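Local coordinates for protein ribonucleoside-diphosphate reductase subunit beta (Bacillus halodurans C-125, PDB 2RCC) that probably serves as the iron-binding small subunit of a class I ribonucleotide reductase, which makes deoxyribonucleotides for DNA synthesis from the corresponding ribonucleotides, at residues Lys65-Pro68 and Glu74-Ala77; Lys79-Leu84 and Phe194-Asn199; Tyr128-Leu133 and Ala137-Ile142; Asp263-Ile268 and Glu279-Tyr284; Phe287-Arg292 and Glu299-Glu304. All blocks are in the same frame, centred on the assembly; numbering follows the deposited sequence.

Contact 1: Lys65-Pro68 and Glu74-Ala77; sequences KQFP and EQEA
Phe67 and Gln75 bring the two backbones together, their CA atoms 7.0 Å apart where a 3-10 turn at residues 67-68 faces the early part of helix 72-87. The side chain of Gln75 carries most of the contact. Its CG sits anti to its own carbonyl carbon (chi1 -65°) and the chain runs on extended, which lays it against the turn. On the way it passes over one face of the Phe67 ring, toward the rim, with CB 3.9 Å from CZ of Phe67. Its CG also lies 3.5 Å from the carbonyl oxygen O of Phe67. The Phe67 ring reaches back over the helix backbone, and its CZ comes within 3.8 Å of the carbonyl oxygen O of Gln75. At the far end of Gln75, NE2 lies 3.3 Å from O of Pro68, but the angle is poor for a hydrogen bond. The amide nitrogen gives its hydrogen bond to the carbonyl oxygen of Leu70, in the short link between the segments. Phe67 is buried and also meets Phe78 of helix 72-87 edge-to-face. The Gln75 side chain therefore plays two parts. The methylene groups of Gln75 serve as an apolar surface for Phe67, while its amide is bonded to the connecting turn. Between the two segments themselves the contact is van der Waals, and the polar tie runs through Leu70.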
# COMPACT_ATOMS: atom_id res chain seq x y z
N LYS A 65 -30.59 -7.36 13.20
CA LYS A 65 -31.75 -7.74 13.99
C LYS A 65 -31.62 -7.30 15.45
O LYS A 65 -32.61 -6.94 16.05
CB LYS A 65 -31.97 -9.26 13.94
CG LYS A 65 -32.37 -9.79 12.57
N GLN A 66 -30.41 -7.36 16.03
CA GLN A 66 -30.21 -6.93 17.43
C GLN A 66 -30.25 -5.43 17.66
O GLN A 66 -30.60 -5.01 18.76
CB GLN A 66 -28.87 -7.41 18.00
CG GLN A 66 -28.81 -8.85 18.43
CD GLN A 66 -27.49 -9.19 19.04
OE1 GLN A 66 -26.45 -8.83 18.50
NE2 GLN A 66 -27.51 -9.89 20.20
N PHE A 67 -29.88 -4.65 16.63
CA PHE A 67 -29.70 -3.20 16.79
C PHE A 67 -30.88 -2.46 17.43
O PHE A 67 -30.66 -1.67 18.35
CB PHE A 67 -29.24 -2.55 15.47
CG PHE A 67 -28.80 -1.12 15.63
CD1 PHE A 67 -27.68 -0.81 16.40
CD2 PHE A 67 -29.51 -0.08 15.04
CE1 PHE A 67 -27.27 0.51 16.57
CE2 PHE A 67 -29.09 1.23 15.21
CZ PHE A 67 -27.97 1.52 15.96
N PRO A 68 -32.13 -2.71 16.97
CA PRO A 68 -33.31 -2.12 17.62
C PRO A 68 -33.55 -2.54 19.06
O PRO A 68 -34.29 -1.85 19.75
CB PRO A 68 -34.48 -2.68 16.81
CG PRO A 68 -33.94 -3.04 15.55
CD PRO A 68 -32.53 -3.48 15.78
N GLU A 74 -27.84 3.67 23.71
CA GLU A 74 -26.87 2.76 23.05
C GLU A 74 -26.91 2.90 21.52
O GLU A 74 -25.87 2.99 20.88
CB GLU A 74 -27.13 1.30 23.46
CG GLU A 74 -26.75 1.01 24.89
CD GLU A 74 -27.28 -0.32 25.43
OE1 GLU A 74 -28.15 -1.00 24.82
OE2 GLU A 74 -26.79 -0.66 26.52
N GLN A 75 -28.10 2.96 20.94
CA GLN A 75 -28.27 3.13 19.48
C GLN A 75 -27.71 4.45 19.02
O GLN A 75 -26.98 4.51 18.01
CB GLN A 75 -29.74 3.04 19.09
CG GLN A 75 -30.39 1.69 19.32
CD GLN A 75 -31.87 1.70 18.91
OE1 GLN A 75 -32.22 2.33 17.93
NE2 GLN A 75 -32.70 1.00 19.63
N GLU A 76 -27.99 5.51 19.76
CA GLU A 76 -27.45 6.83 19.44
C GLU A 76 -25.93 6.91 19.53
O GLU A 76 -25.30 7.47 18.63
CB GLU A 76 -28.12 7.94 20.28
CG GLU A 76 -29.56 8.23 19.90
CD GLU A 76 -29.71 8.74 18.47
OE1 GLU A 76 -28.87 9.58 18.03
OE2 GLU A 76 -30.66 8.29 17.78
N ALA A 77 -25.34 6.37 20.59
CA ALA A 77 -23.89 6.34 20.76
C ALA A 77 -23.24 5.55 19.63
O ALA A 77 -22.25 5.98 19.09
CB ALA A 77 -23.48 5.74 22.13

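Contact 2: Lys79-Leu84 and Phe194-Asn199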
# COMPACT_ATOMS: atom_id res chain seq x y z
N LYS A 79 -24.44 4.96 16.55
CA LYS A 79 -24.54 5.75 15.30
C LYS A 79 -23.53 6.85 15.24
O LYS A 79 -22.89 7.05 14.19
CB LYS A 79 -25.97 6.31 15.12
CG LYS A 79 -26.97 5.23 14.70
CD LYS A 79 -28.43 5.52 15.03
CE LYS A 79 -28.98 6.75 14.36
NZ LYS A 79 -30.44 6.85 14.65
N LYS A 80 -23.39 7.56 16.36
CA LYS A 80 -22.44 8.67 16.46
C LYS A 80 -21.00 8.20 16.30
O LYS A 80 -20.26 8.80 15.53
CB LYS A 80 -22.57 9.42 17.78
CG LYS A 80 -23.78 10.29 17.87
CD LYS A 80 -24.03 10.74 19.28
CE LYS A 80 -25.35 11.50 19.40
NZ LYS A 80 -25.33 12.84 18.75
N ILE A 81 -20.64 7.10 16.95
CA ILE A 81 -19.28 6.59 16.90
C ILE A 81 -18.95 5.94 15.54
O ILE A 81 -17.94 6.31 14.91
CB ILE A 81 -18.98 5.64 18.08
CG1 ILE A 81 -19.09 6.37 19.43
CG2 ILE A 81 -17.56 5.09 17.99
CD1 ILE A 81 -19.25 5.39 20.61
N ILE A 82 -19.78 5.01 15.07
CA ILE A 82 -19.54 4.38 13.77
C ILE A 82 -19.61 5.44 12.65
O ILE A 82 -18.77 5.41 11.76
CB ILE A 82 -20.46 3.12 13.50
CG1 ILE A 82 -19.74 2.16 12.57
CG2 ILE A 82 -21.91 3.49 13.03
CD1 ILE A 82 -18.57 1.41 13.31
N GLY A 83 -20.57 6.37 12.75
CA GLY A 83 -20.73 7.49 11.82
C GLY A 83 -19.48 8.37 11.73
O GLY A 83 -19.04 8.70 10.63
N LEU A 84 -18.89 8.71 12.87
CA LEU A 84 -17.67 9.51 12.93
C LEU A 84 -16.52 8.75 12.30
O LEU A 84 -15.77 9.32 11.49
CB LEU A 84 -17.29 9.86 14.37
CG LEU A 84 -16.05 10.76 14.52
CD1 LEU A 84 -16.17 12.05 13.69
CD2 LEU A 84 -15.81 11.06 15.94
N PHE A 194 -13.72 2.27 20.58
CA PHE A 194 -13.59 0.82 20.37
C PHE A 194 -14.07 0.05 21.58
O PHE A 194 -14.79 -0.93 21.44
CB PHE A 194 -12.17 0.42 20.03
CG PHE A 194 -11.59 1.11 18.78
CD1 PHE A 194 -12.38 1.42 17.66
CD2 PHE A 194 -10.25 1.42 18.74
CE1 PHE A 194 -11.85 2.03 16.54
CE2 PHE A 194 -9.70 2.06 17.59
CZ PHE A 194 -10.50 2.36 16.50
N ALA A 195 -13.72 0.51 22.77
CA ALA A 195 -14.21 -0.10 24.01
C ALA A 195 -15.73 -0.16 24.09
O ALA A 195 -16.28 -1.13 24.62
CB ALA A 195 -13.64 0.64 25.24
N PHE A 196 -16.41 0.88 23.58
CA PHE A 196 -17.88 0.92 23.50
C PHE A 196 -18.40 -0.31 22.73
O PHE A 196 -19.32 -0.99 23.17
CB PHE A 196 -18.39 2.25 22.91
CG PHE A 196 -19.86 2.22 22.52
CD1 PHE A 196 -20.83 2.57 23.43
CD2 PHE A 196 -20.25 1.87 21.25
CE1 PHE A 196 -22.16 2.56 23.08
CE2 PHE A 196 -21.61 1.81 20.90
CZ PHE A 196 -22.54 2.16 21.81
N PHE A 197 -17.79 -0.60 21.58
CA PHE A 197 -18.18 -1.73 20.79
C PHE A 197 -17.91 -3.05 21.53
O PHE A 197 -18.77 -3.94 21.53
CB PHE A 197 -17.52 -1.69 19.41
CG PHE A 197 -17.94 -0.50 18.60
CD1 PHE A 197 -19.25 -0.35 18.20
CD2 PHE A 197 -17.04 0.49 18.27
CE1 PHE A 197 -19.65 0.74 17.47
CE2 PHE A 197 -17.44 1.58 17.53
CZ PHE A 197 -18.74 1.70 17.15
N TYR A 198 -16.75 -3.15 22.18
CA TYR A 198 -16.43 -4.38 22.93
C TYR A 198 -17.35 -4.55 24.13
O TYR A 198 -17.66 -5.70 24.50
CB TYR A 198 -14.97 -4.40 23.39
CG TYR A 198 -13.92 -4.29 22.29
CD1 TYR A 198 -14.07 -4.94 21.07
CD2 TYR A 198 -12.75 -3.57 22.51
CE1 TYR A 198 -13.09 -4.84 20.08
CE2 TYR A 198 -11.78 -3.46 21.55
CZ TYR A 198 -11.96 -4.10 20.34
OH TYR A 198 -10.97 -3.98 19.42
N ASN A 199 -17.78 -3.44 24.75
CA ASN A 199 -18.71 -3.49 25.89
C ASN A 199 -20.03 -4.09 25.44
O ASN A 199 -20.69 -4.78 26.22
CB ASN A 199 -18.92 -2.08 26.50
CG ASN A 199 -19.89 -2.07 27.70
OD1 ASN A 199 -19.65 -2.73 28.70
ND2 ASN A 199 -20.95 -1.30 27.59
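Ile81 meets two aromatic rings with two different branches. Its CD1 lies over one face of Phe196, 4.1 Å from the ring centroid and 27° off the normal, a CH-pi contact. The nearest ring atom is CD2 of Phe196, 3.7 Å from that methyl. The other branch, CG2 of Ile81, reaches CE2 of Phe197 at 3.5 Å. Here the two side chains run past each other in opposite directions. Ile82 adds its CD1 from the next position, 3.9 Å from CZ of Phe197, and crosses that side chain at about a right angle. The torsion of Ile81 explains the split. CG2 stands anti to the backbone N while CG1 lies beside it (chi1 -62°), and the two methyl ends diverge toward separate rings. The rings also brace each other, with CD2 of Phe196 over one face of Phe197 and offset toward its rim. An alanine at Ile81 would remove both methyl ends and would probably leave a gap between the helices, with the Phe196 face and the CE2 corner of Phe197 less supported. Further out, Phe78 packs on both Phe196 and Phe197, meeting the latter edge-to-face. Ile82 also touches Tyr126, the active-site residue by similarity, and Val129 and Leu130. The axes of segments 79-84 and 194-199, on helices 72-87 and 191-202, pass 10.7 Å apart, with 130° between their N-to-C directions, in the buried helical core of the ferritin-like small-subunit fold. Helix 106-133 packs against Ile82 and Phe194, and helix 207-237 against Phe194 and Tyr198.

Contact 3: Tyr128-Leu133 and Ala137-Ile142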
# COMPACT_ATOMS: atom_id res chain seq x y z
N TYR A 128 -19.45 -0.07 5.76
CA TYR A 128 -20.14 -1.36 5.66
C TYR A 128 -21.05 -1.66 6.89
O TYR A 128 -22.17 -2.16 6.74
CB TYR A 128 -19.07 -2.43 5.46
CG TYR A 128 -19.51 -3.87 5.32
CD1 TYR A 128 -19.66 -4.46 4.05
CD2 TYR A 128 -19.67 -4.67 6.44
CE1 TYR A 128 -20.03 -5.80 3.93
CE2 TYR A 128 -20.05 -6.01 6.33
CZ TYR A 128 -20.22 -6.57 5.08
OH TYR A 128 -20.56 -7.92 4.98
N VAL A 129 -20.54 -1.37 8.08
CA VAL A 129 -21.30 -1.52 9.31
C VAL A 129 -22.49 -0.53 9.29
O VAL A 129 -23.64 -0.92 9.45
CB VAL A 129 -20.42 -1.30 10.58
CG1 VAL A 129 -21.28 -1.20 11.86
CG2 VAL A 129 -19.38 -2.40 10.73
N LEU A 130 -22.21 0.75 9.03
CA LEU A 130 -23.26 1.77 9.03
C LEU A 130 -24.37 1.47 7.97
O LEU A 130 -25.57 1.50 8.30
CB LEU A 130 -22.62 3.14 8.85
CG LEU A 130 -23.47 4.38 9.06
CD1 LEU A 130 -24.05 4.41 10.45
CD2 LEU A 130 -22.68 5.64 8.76
N SER A 131 -23.98 1.06 6.77
CA SER A 131 -24.93 0.77 5.70
C SER A 131 -25.71 -0.52 5.92
O SER A 131 -26.74 -0.72 5.29
CB SER A 131 -24.23 0.74 4.34
OG SER A 131 -23.28 -0.29 4.30
N SER A 132 -25.25 -1.40 6.81
CA SER A 132 -25.99 -2.64 7.15
C SER A 132 -27.11 -2.37 8.19
O SER A 132 -28.01 -3.20 8.38
CB SER A 132 -25.05 -3.69 7.76
OG SER A 132 -23.97 -3.99 6.90
N LEU A 133 -27.01 -1.24 8.88
CA LEU A 133 -27.87 -0.90 10.00
C LEU A 133 -28.82 0.28 9.81
O LEU A 133 -29.89 0.26 10.42
CB LEU A 133 -26.97 -0.60 11.22
CG LEU A 133 -26.04 -1.71 11.70
CD1 LEU A 133 -25.20 -1.24 12.89
CD2 LEU A 133 -26.85 -2.92 12.04
N ALA A 137 -30.35 8.02 4.02
CA ALA A 137 -30.69 9.37 4.50
C ALA A 137 -30.25 9.58 5.94
O ALA A 137 -29.78 10.67 6.30
CB ALA A 137 -32.19 9.67 4.34
N THR A 138 -30.37 8.53 6.76
CA THR A 138 -29.93 8.58 8.17
C THR A 138 -28.43 8.76 8.25
O THR A 138 -27.95 9.56 9.04
CB THR A 138 -30.39 7.32 8.92
OG1 THR A 138 -31.82 7.29 8.84
CG2 THR A 138 -29.95 7.31 10.38
N GLN A 139 -27.69 8.03 7.41
CA GLN A 139 -26.24 8.19 7.32
C GLN A 139 -25.86 9.61 6.97
O GLN A 139 -24.96 10.18 7.59
CB GLN A 139 -25.62 7.30 6.26
CG GLN A 139 -25.87 5.86 6.50
CD GLN A 139 -25.21 4.98 5.50
OE1 GLN A 139 -25.85 4.10 4.91
NE2 GLN A 139 -23.92 5.19 5.30
N ASP A 140 -26.56 10.18 5.99
CA ASP A 140 -26.29 11.56 5.55
C ASP A 140 -26.51 12.57 6.69
O ASP A 140 -25.75 13.52 6.82
CB ASP A 140 -27.18 11.94 4.34
CG ASP A 140 -26.84 11.16 3.06
OD1 ASP A 140 -25.76 10.54 2.94
OD2 ASP A 140 -27.71 11.20 2.15
N GLU A 141 -27.55 12.35 7.48
CA GLU A 141 -27.82 13.19 8.63
C GLU A 141 -26.70 13.08 9.69
O GLU A 141 -26.26 14.10 10.23
CB GLU A 141 -29.17 12.80 9.22
CG GLU A 141 -29.56 13.60 10.45
CD GLU A 141 -31.05 13.50 10.80
OE1 GLU A 141 -31.71 12.53 10.34
OE2 GLU A 141 -31.55 14.39 11.53
N ILE A 142 -26.27 11.84 9.96
CA ILE A 142 -25.19 11.58 10.91
C ILE A 142 -23.95 12.37 10.45
O ILE A 142 -23.33 13.08 11.25
CB ILE A 142 -24.83 10.06 11.03
CG1 ILE A 142 -25.96 9.25 11.71
CG2 ILE A 142 -23.53 9.88 11.81
CD1 ILE A 142 -25.83 7.70 11.55
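Leu130 and Gln139 meet between two consecutive helices, 106-133 and 136-147, joined by a short link and steeply inclined to each other. The local axes of the two segments make an angle of 130°. The closest CA atoms, those of Leu130 and Gln139, are 7.3 Å apart. The Gln139 chain is extended beyond CG and slides past Leu130 in the opposite direction. Its CG lies 3.8 Å from CG of Leu130. Farther along, NE2 of Gln139 comes to 3.7 Å from CD2 of Leu130, a packing contact of the amide group on a methyl. The other amide atom, OE1 of Gln139, stands 3.5 Å from CA of Ser131. No hydrogen bond passes between the segments. The second methyl of Leu130 turns to a different partner, with CD1 of Leu130 3.9 Å from CD1 of Ile142. With CG anti to the backbone N (chi1 -169°) the branch point of Leu130 faces helix 136-147, and chi2 of 59° sends CD2 to Gln139 and CD1 to Ile142. Within segment 128-133, Ser132 OG donates to O of Tyr128 at 2.6 Å. Leu130 also packs on Ile82 of helix 72-87, and Ile142 on Lys79 of the same helix. The arrangement is a pair of consecutive, steeply inclined helices at the edge of the ferritin-like helical fold, close to Tyr126, the active-site residue by similarity, on the same helix as Leu130.

Contact 4: Asp263-Ile268 and Glu279-Tyr284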
# COMPACT_ATOMS: atom_id res chain seq x y z
N ASP A 263 -12.10 13.87 26.78
CA ASP A 263 -13.13 14.87 26.42
C ASP A 263 -14.12 14.27 25.42
O ASP A 263 -15.33 14.41 25.57
CB ASP A 263 -12.50 16.12 25.82
CG ASP A 263 -11.66 16.93 26.83
OD1 ASP A 263 -11.89 16.85 28.06
OD2 ASP A 263 -10.76 17.67 26.36
N TRP A 264 -13.59 13.64 24.39
CA TRP A 264 -14.42 12.99 23.39
C TRP A 264 -15.29 11.92 24.02
O TRP A 264 -16.49 11.84 23.75
CB TRP A 264 -13.55 12.43 22.28
CG TRP A 264 -13.20 13.47 21.27
CD1 TRP A 264 -12.18 14.38 21.30
CD2 TRP A 264 -13.93 13.73 20.09
NE1 TRP A 264 -12.21 15.17 20.19
CE2 TRP A 264 -13.28 14.79 19.42
CE3 TRP A 264 -15.06 13.16 19.51
CZ2 TRP A 264 -13.70 15.27 18.21
CZ3 TRP A 264 -15.50 13.65 18.32
CH2 TRP A 264 -14.83 14.70 17.67
N PHE A 265 -14.67 11.08 24.83
CA PHE A 265 -15.40 10.07 25.59
C PHE A 265 -16.53 10.74 26.42
O PHE A 265 -17.67 10.28 26.43
CB PHE A 265 -14.47 9.35 26.55
CG PHE A 265 -15.20 8.57 27.58
CD1 PHE A 265 -15.95 7.49 27.18
CD2 PHE A 265 -15.25 9.00 28.90
CE1 PHE A 265 -16.71 6.77 28.11
CE2 PHE A 265 -16.01 8.30 29.84
CZ PHE A 265 -16.72 7.16 29.43
N ARG A 266 -16.22 11.84 27.10
CA ARG A 266 -17.24 12.51 27.91
C ARG A 266 -18.40 13.08 27.07
O ARG A 266 -19.56 13.07 27.48
CB ARG A 266 -16.63 13.64 28.73
CG ARG A 266 -15.92 13.19 29.99
CD ARG A 266 -15.38 14.41 30.76
NE ARG A 266 -13.98 14.69 30.46
CZ ARG A 266 -12.93 14.51 31.28
NH1 ARG A 266 -13.06 14.12 32.56
NH2 ARG A 266 -11.72 14.79 30.83
N TYR A 267 -18.06 13.60 25.90
CA TYR A 267 -19.01 14.21 24.98
C TYR A 267 -20.01 13.22 24.40
O TYR A 267 -21.19 13.50 24.32
CB TYR A 267 -18.18 14.83 23.86
CG TYR A 267 -18.89 15.60 22.78
CD1 TYR A 267 -19.75 16.63 23.11
CD2 TYR A 267 -18.59 15.39 21.43
CE1 TYR A 267 -20.37 17.38 22.13
CE2 TYR A 267 -19.19 16.15 20.44
CZ TYR A 267 -20.10 17.14 20.81
OH TYR A 267 -20.73 17.92 19.86
N ILE A 268 -19.52 12.06 24.00
CA ILE A 268 -20.36 11.05 23.32
C ILE A 268 -20.96 9.96 24.19
O ILE A 268 -22.07 9.52 23.92
CB ILE A 268 -19.55 10.37 22.17
CG1 ILE A 268 -19.07 11.42 21.19
CG2 ILE A 268 -20.40 9.33 21.39
CD1 ILE A 268 -18.62 10.81 19.87
N GLU A 279 -15.14 6.87 35.22
CA GLU A 279 -13.88 6.97 35.95
C GLU A 279 -12.92 5.82 35.52
O GLU A 279 -11.71 6.03 35.31
CB GLU A 279 -14.13 7.03 37.47
CG GLU A 279 -14.84 8.33 37.97
CD GLU A 279 -16.35 8.47 37.60
OE1 GLU A 279 -17.03 7.45 37.32
OE2 GLU A 279 -16.85 9.62 37.60
N ASP A 280 -13.48 4.62 35.35
CA ASP A 280 -12.73 3.47 34.87
C ASP A 280 -12.24 3.67 33.44
O ASP A 280 -11.13 3.27 33.14
CB ASP A 280 -13.59 2.18 34.87
CG ASP A 280 -13.84 1.59 36.28
OD1 ASP A 280 -13.12 1.91 37.26
OD2 ASP A 280 -14.77 0.77 36.38
N MSE A 281 -13.07 4.27 32.58
CA MSE A 281 -12.66 4.55 31.21
C MSE A 281 -11.52 5.57 31.16
O MSE A 281 -10.61 5.43 30.37
CB MSE A 281 -13.85 5.09 30.38
CG MSE A 281 -13.52 5.27 28.88
SE MSE A 281 -13.17 3.63 27.97
CE MSE A 281 -15.00 3.26 27.42
N GLU A 282 -11.61 6.62 31.97
CA GLU A 282 -10.58 7.63 32.00
C GLU A 282 -9.26 7.03 32.47
O GLU A 282 -8.23 7.31 31.87
CB GLU A 282 -11.05 8.86 32.80
CG GLU A 282 -12.15 9.59 31.99
CD GLU A 282 -12.67 10.85 32.60
OE1 GLU A 282 -12.23 11.22 33.68
OE2 GLU A 282 -13.57 11.46 31.97
N THR A 283 -9.31 6.16 33.48
CA THR A 283 -8.12 5.46 33.97
C THR A 283 -7.55 4.57 32.86
O THR A 283 -6.35 4.50 32.71
CB THR A 283 -8.39 4.64 35.21
OG1 THR A 283 -9.01 5.47 36.19
CG2 THR A 283 -7.09 4.03 35.81
N TYR A 284 -8.42 3.90 32.12
CA TYR A 284 -8.01 3.07 30.97
C TYR A 284 -7.31 3.90 29.89
O TYR A 284 -6.28 3.48 29.35
CB TYR A 284 -9.22 2.28 30.42
CG TYR A 284 -8.98 1.57 29.11
CD1 TYR A 284 -8.07 0.51 29.02
CD2 TYR A 284 -9.66 1.95 27.95
CE1 TYR A 284 -7.84 -0.14 27.79
CE2 TYR A 284 -9.44 1.32 26.75
CZ TYR A 284 -8.55 0.27 26.67
OH TYR A 284 -8.36 -0.33 25.45
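Phe265 presents one face of its ring to Met281, modelled as selenomethionine. The CG of Met281 stands over the ring centre, 3.6 Å from the centroid and 11° off the normal, a CH-pi contact. The bend at chi2 carries SE away from the centre, to an oblique Met-aromatic position 5.1 Å from the Phe265 centroid. The two side chains meet at a slant. Arg266 and Glu282 cross at about a right angle on the more exposed flank. Their guanidinium and carboxylate planes are turned 73° apart. Glu282 OE2 lies over one face of the guanidinium, 2.8 Å from NH1 of Arg266. No N-H points at it, so the attraction is one of charge. NH2 of Arg266 also makes a salt bridge to OD1 of Asp263 at 3.5 Å, with a weak hydrogen bond in it, which extends the pair into a network. Replacing Phe265 with an alanine is likely to open a gap beside Met281 and leave its CG without the ring it rests on. Phe265 and Met281 both touch Ser192 of helix 191-202. The local axes of segments 263-268 and 279-284 lie at 154°, a near-antiparallel pair of the ferritin-like helical fold, with a Met-aromatic contact on the buried side and a salt-bridge network on the more exposed side.

Contact 5: Phe287-Arg292 and Glu299-Glu304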
# COMPACT_ATOMS: atom_id res chain seq x y z
N PHE A 287 -3.83 4.64 31.23
CA PHE A 287 -3.09 3.39 31.09
C PHE A 287 -2.58 3.19 29.64
O PHE A 287 -1.43 2.78 29.43
CB PHE A 287 -4.03 2.24 31.49
CG PHE A 287 -3.42 0.88 31.37
CD1 PHE A 287 -2.62 0.38 32.39
CD2 PHE A 287 -3.68 0.07 30.27
CE1 PHE A 287 -2.08 -0.89 32.30
CE2 PHE A 287 -3.13 -1.20 30.18
CZ PHE A 287 -2.33 -1.68 31.21
N ILE A 288 -3.41 3.48 28.64
CA ILE A 288 -2.98 3.39 27.23
C ILE A 288 -1.89 4.41 26.94
O ILE A 288 -0.90 4.06 26.28
CB ILE A 288 -4.12 3.58 26.19
CG1 ILE A 288 -5.23 2.52 26.36
CG2 ILE A 288 -3.59 3.49 24.76
CD1 ILE A 288 -4.72 1.12 26.46
N ALA A 289 -2.04 5.64 27.44
CA ALA A 289 -1.00 6.66 27.26
C ALA A 289 0.34 6.15 27.84
O ALA A 289 1.38 6.29 27.19
CB ALA A 289 -1.41 8.00 27.92
N ASN A 290 0.29 5.51 29.02
CA ASN A 290 1.48 4.93 29.67
C ASN A 290 2.09 3.82 28.84
O ASN A 290 3.31 3.75 28.75
CB ASN A 290 1.21 4.35 31.09
CG ASN A 290 0.94 5.39 32.14
OD1 ASN A 290 1.27 6.58 32.00
ND2 ASN A 290 0.35 4.93 33.24
N LYS A 291 1.25 2.95 28.28
CA LYS A 291 1.74 1.85 27.44
C LYS A 291 2.52 2.36 26.23
O LYS A 291 3.59 1.84 25.91
CB LYS A 291 0.56 0.96 27.01
CG LYS A 291 0.94 -0.24 26.13
CD LYS A 291 -0.30 -0.98 25.66
N ARG A 292 1.97 3.35 25.54
CA ARG A 292 2.63 3.97 24.39
C ARG A 292 3.94 4.63 24.76
O ARG A 292 4.90 4.55 24.00
CB ARG A 292 1.75 5.00 23.67
CG ARG A 292 0.38 4.43 23.14
CD ARG A 292 0.49 2.97 22.56
NE ARG A 292 -0.80 2.44 22.16
CZ ARG A 292 -1.05 1.18 21.79
NH1 ARG A 292 -0.15 0.22 21.84
NH2 ARG A 292 -2.27 0.87 21.45
N GLU A 299 9.37 7.67 29.57
CA GLU A 299 8.83 7.55 30.94
C GLU A 299 7.29 7.73 30.91
O GLU A 299 6.77 8.53 30.13
CB GLU A 299 9.49 8.55 31.92
N LYS A 300 6.60 7.00 31.78
CA LYS A 300 5.14 7.02 31.86
C LYS A 300 4.62 8.39 32.29
O LYS A 300 5.03 8.87 33.33
CB LYS A 300 4.65 5.99 32.89
CG LYS A 300 4.89 4.57 32.51
CD LYS A 300 4.32 3.64 33.53
CE LYS A 300 4.46 2.18 33.10
NZ LYS A 300 4.01 1.22 34.15
N PRO A 301 3.72 9.03 31.50
CA PRO A 301 3.16 10.31 32.00
C PRO A 301 2.33 10.19 33.30
O PRO A 301 2.26 11.15 34.06
CB PRO A 301 2.29 10.80 30.84
CG PRO A 301 2.13 9.65 29.90
CD PRO A 301 3.22 8.68 30.16
N TYR A 302 1.73 9.02 33.55
CA TYR A 302 0.87 8.77 34.71
C TYR A 302 1.41 7.59 35.51
O TYR A 302 0.74 6.56 35.63
CB TYR A 302 -0.58 8.51 34.26
CG TYR A 302 -1.12 9.57 33.33
CD1 TYR A 302 -1.41 10.84 33.80
CD2 TYR A 302 -1.33 9.30 31.97
CE1 TYR A 302 -1.89 11.83 32.94
CE2 TYR A 302 -1.82 10.28 31.10
CZ TYR A 302 -2.10 11.54 31.60
OH TYR A 302 -2.58 12.52 30.78
N PRO A 303 2.59 7.76 36.16
CA PRO A 303 3.20 6.65 36.90
C PRO A 303 2.30 6.03 37.95
O PRO A 303 2.44 4.85 38.20
CB PRO A 303 4.46 7.26 37.52
CG PRO A 303 4.23 8.71 37.52
CD PRO A 303 3.37 9.00 36.31
N GLU A 304 1.39 6.81 38.54
CA GLU A 304 0.43 6.27 39.49
C GLU A 304 -0.50 5.21 38.89
O GLU A 304 -0.92 4.32 39.60
CB GLU A 304 -0.40 7.38 40.18
CG GLU A 304 -1.55 8.06 39.37
CD GLU A 304 -1.08 9.06 38.31
OE1 GLU A 304 0.11 9.10 37.97
OE2 GLU A 304 -1.94 9.83 37.83
O HOH W 1 0.70 1.59 33.29
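Asn290 grips Tyr302 with both ends of its amide, and the conformation of this side chain makes that possible. Its CG stands anti to the carbonyl carbon (chi1 -70°), which swings the amide out from the helix toward the loop. OD1 of Asn290 accepts from the backbone N of Tyr302 at 2.9 Å, in the carbonyl plane and on a lone pair. ND2 of Asn290 donates to O of Tyr302, also at 2.9 Å. This second bond is less regular, because the donor stands above the carbonyl plane of Tyr302, 56° out of it. Together the two bonds fix the rotation of the amide and tie one loop residue through both its backbone N and its O. ND2 has a further weak bond to O of Ile305. The Lys300 chain crosses Asn290 at about a right angle, and its extended shape brings both CG and CD up to CB of Asn290. CB of Lys300 lies 3.5 Å from OD1 of Asn290, and the NZ end leads away from the helix segment. A water accepts weak bonds from NZ of Lys300 and ND2 of Asn290. CD of Pro301 rests 3.4 Å from OD1 of Asn290. The Tyr302 ring turns an edge to Ala289, with CE2 of Tyr302 3.9 Å from CB of Ala289, in the ring plane. The loop that follows helix 278-295 is thus folded back along that helix. Pro301 and Tyr302 also rest on helix 244-268, Pro301 on Lys251 and both on Met255, which places the loop against two helices.

How the contacts relate
From the N terminus, contact 1 closes a five-residue turn between helices 61-66 and 72-87. Contact 2 then closes the longest loop, of 109 residues, by joining helix 72-87 to helix 191-202. Contact 3 is nested inside that loop and closes the short turn between helices 106-133 and 136-147. Contacts 4 and 5 follow in series, and no two contacts cross. Contact 4 pairs helices 244-268 and 278-295, and contact 5 folds the next loop back on helix 278-295. Contact 2 touches contacts 1, 3 and 4, through pairs such as Ala77 with Phe196, Ile82 with Leu130, and Leu84 with Trp264. Contact 1 also touches contact 3, through Phe67 and Leu133. Contact 5 adjoins contact 4 only along the chain.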